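Local coordinates for protein putative hydroxymethylglutaryl-CoA synthase (Streptococcus mutans, PDB 3SQZ) that probably acts as a hydroxymethylglutaryl-CoA synthase, a thiolase-fold acyltransferase that binds coenzyme A, at residues Glu95-Glu100 with Leu130-Phe135. Numbering follows the deposited sequence.
Sequences EILTAE and LGIQPF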
loop_
_atom_site.group_PDB
_atom_site.type_symbol
_atom_site.label_atom_id
_atom_site.label_comp_id
_atom_site.label_asym_id
_atom_site.label_seq_id
_atom_site.Cartn_x
_atom_site.Cartn_y
_atom_site.Cartn_z
ATOM N N GLU A 95 -11.787 8.834 -3.886
ATOM C CA GLU A 95 -12.065 9.137 -2.486
ATOM C C GLU A 95 -11.665 10.561 -2.100
ATOM O O GLU A 95 -12.255 11.134 -1.184
ATOM C CB GLU A 95 -11.318 8.154 -1.571
ATOM C CG GLU A 95 -11.817 6.717 -1.586
ATOM C CD GLU A 95 -13.016 6.499 -0.671
ATOM O OE1 GLU A 95 -12.935 6.834 0.530
ATOM O OE2 GLU A 95 -14.036 5.969 -1.149
ATOM N N ILE A 96 -10.652 11.121 -2.765
ATOM C CA ILE A 96 -10.045 12.363 -2.289
ATOM C C ILE A 96 -9.996 13.535 -3.273
ATOM O O ILE A 96 -9.842 14.670 -2.846
ATOM C CB ILE A 96 -8.610 12.125 -1.745
ATOM C CG1 ILE A 96 -7.730 11.433 -2.793
ATOM C CG2 ILE A 96 -8.666 11.321 -0.452
ATOM C CD1 ILE A 96 -6.234 11.508 -2.499
ATOM N N LEU A 97 -10.115 13.288 -4.573
ATOM C CA LEU A 97 -9.869 14.377 -5.528
ATOM C C LEU A 97 -11.055 15.303 -5.724
ATOM O O LEU A 97 -12.188 14.861 -5.870
ATOM C CB LEU A 97 -9.453 13.847 -6.894
ATOM C CG LEU A 97 -8.133 13.081 -6.943
ATOM C CD1 LEU A 97 -7.772 12.768 -8.384
ATOM C CD2 LEU A 97 -7.001 13.819 -6.228
ATOM N N THR A 98 -10.771 16.597 -5.759
ATOM C CA THR A 98 -11.758 17.604 -6.109
ATOM C C THR A 98 -11.571 18.046 -7.557
ATOM O O THR A 98 -10.583 17.704 -8.203
ATOM C CB THR A 98 -11.583 18.846 -5.244
ATOM O OG1 THR A 98 -10.278 19.390 -5.487
ATOM C CG2 THR A 98 -11.762 18.513 -3.766
ATOM N N ALA A 99 -12.516 18.828 -8.062
ATOM C CA ALA A 99 -12.377 19.399 -9.395
ATOM C C ALA A 99 -11.113 20.242 -9.499
ATOM O O ALA A 99 -10.414 20.209 -10.513
ATOM C CB ALA A 99 -13.598 20.229 -9.745
ATOM N N GLU A 100 -10.807 20.990 -8.449
ATOM C CA GLU A 100 -9.604 21.809 -8.451
ATOM C C GLU A 100 -8.349 20.932 -8.521
ATOM O O GLU A 100 -7.398 21.247 -9.249
ATOM C CB GLU A 100 -9.573 22.697 -7.212
ATOM C CG GLU A 100 -8.368 23.610 -7.115
ATOM C CD GLU A 100 -8.315 24.316 -5.773
ATOM O OE1 GLU A 100 -8.906 25.410 -5.657
ATOM O OE2 GLU A 100 -7.708 23.759 -4.830
ATOM N N LEU A 130 -10.436 9.397 -13.942
ATOM C CA LEU A 130 -10.626 10.485 -12.989
ATOM C C LEU A 130 -10.867 11.835 -13.645
ATOM O O LEU A 130 -11.173 12.801 -12.962
ATOM C CB LEU A 130 -9.428 10.595 -12.051
ATOM C CG LEU A 130 -9.219 9.443 -11.077
ATOM C CD1 LEU A 130 -7.827 9.532 -10.467
ATOM C CD2 LEU A 130 -10.306 9.450 -10.019
ATOM N N GLY A 131 -10.695 11.923 -14.960
ATOM C CA GLY A 131 -10.931 13.184 -15.638
ATOM C C GLY A 131 -9.901 14.251 -15.298
ATOM O O GLY A 131 -10.221 15.438 -15.233
ATOM N N ILE A 132 -8.660 13.834 -15.084
ATOM C CA ILE A 132 -7.584 14.786 -14.827
ATOM C C ILE A 132 -7.242 15.567 -16.103
ATOM O O ILE A 132 -7.380 15.054 -17.216
ATOM C CB ILE A 132 -6.369 14.053 -14.215
ATOM C CG1 ILE A 132 -6.759 13.561 -12.810
ATOM C CG2 ILE A 132 -5.143 14.949 -14.160
ATOM C CD1 ILE A 132 -5.811 12.556 -12.212
ATOM N N GLN A 133 -6.828 16.819 -15.940
ATOM C CA GLN A 133 -6.508 17.670 -17.080
ATOM C C GLN A 133 -5.428 17.015 -17.957
ATOM O O GLN A 133 -4.577 16.279 -17.457
ATOM C CB GLN A 133 -6.107 19.070 -16.596
ATOM C CG GLN A 133 -4.847 19.124 -15.749
ATOM C CD GLN A 133 -3.593 19.243 -16.595
ATOM O OE1 GLN A 133 -3.638 19.702 -17.741
ATOM N NE2 GLN A 133 -2.472 18.828 -16.041
ATOM N N PRO A 134 -5.467 17.270 -19.279
ATOM C CA PRO A 134 -4.665 16.471 -20.218
ATOM C C PRO A 134 -3.154 16.704 -20.176
ATOM O O PRO A 134 -2.410 15.805 -20.576
ATOM C CB PRO A 134 -5.222 16.876 -21.583
ATOM C CG PRO A 134 -5.813 18.241 -21.365
ATOM C CD PRO A 134 -6.376 18.201 -19.974
ATOM N N PHE A 135 -2.702 17.878 -19.753
ATOM C CA PHE A 135 -1.272 18.183 -19.819
ATOM C C PHE A 135 -0.525 17.697 -18.582
ATOM O O PHE A 135 -0.016 18.484 -17.772
ATOM C CB PHE A 135 -1.042 19.657 -20.136
ATOM C CG PHE A 135 -1.418 20.017 -21.546
ATOM C CD1 PHE A 135 -2.569 20.732 -21.832
ATOM C CD2 PHE A 135 -0.625 19.593 -22.602
ATOM C CE1 PHE A 135 -2.904 21.038 -23.142
ATOM C CE2 PHE A 135 -0.952 19.901 -23.911
ATOM C CZ PHE A 135 -2.097 20.616 -24.178
#
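Leu-97 meets Leu-130 and Ile-132 through a single methyl group, its CD1, which reaches into the angle between the two aliphatic side chains. The tighter approach is to Leu-130, whose own CD1 lies 3.8 Å from Leu-97 CD1, with the two leucines crossing at about a right angle. Both side chains start out toward the opposing segment and share one first torsion, CG anti to the carbonyl carbon and beside the backbone N (chi1 -64° in Leu-97), while each CD1 makes the contact. Ile-132 sits a little farther off, its CD1 4.3 Å from Leu-97 CD1; its side chain leaves the backbone at a slant, and only the terminal methyl comes near. No hydrogen bond joins the segments, and the backbones stay well apart, with 8.4 Å between CA of Leu-97 and CA of Leu-130.

The three residues pack against the sheet of the N-terminal half of the thiolase fold: all touch Leu-168 of strand 166-175, while Leu-97 and Ile-132 also reach Ile-105 of strand 105-111. The contact thus joins two helix-flanking loops over one patch of sheet, the first linking helix 85-94 to helix 99-104, the second leading from helix 122-129 into edge strand 137-141. At the start of the second loop Gly-131, with positive phi, closes its helix in a Schellman motif.

Away from this apolar cluster the segments diverge. Thr-98, exposed, N-caps helix 99-104, and exposed Glu-100 forms a salt bridge with Arg-166. The partly exposed Gln-133 reaches the backbone of Phe-135 with both amide ends: Phe-135 N donates to OE1 (2.9 Å) in a bent bond (140°) from above the carbonyl plane, whereas NE2 donates more straightly (164°) to Phe-135 O (3.0 Å), near the amide plane, and also bonds Ile-105 O.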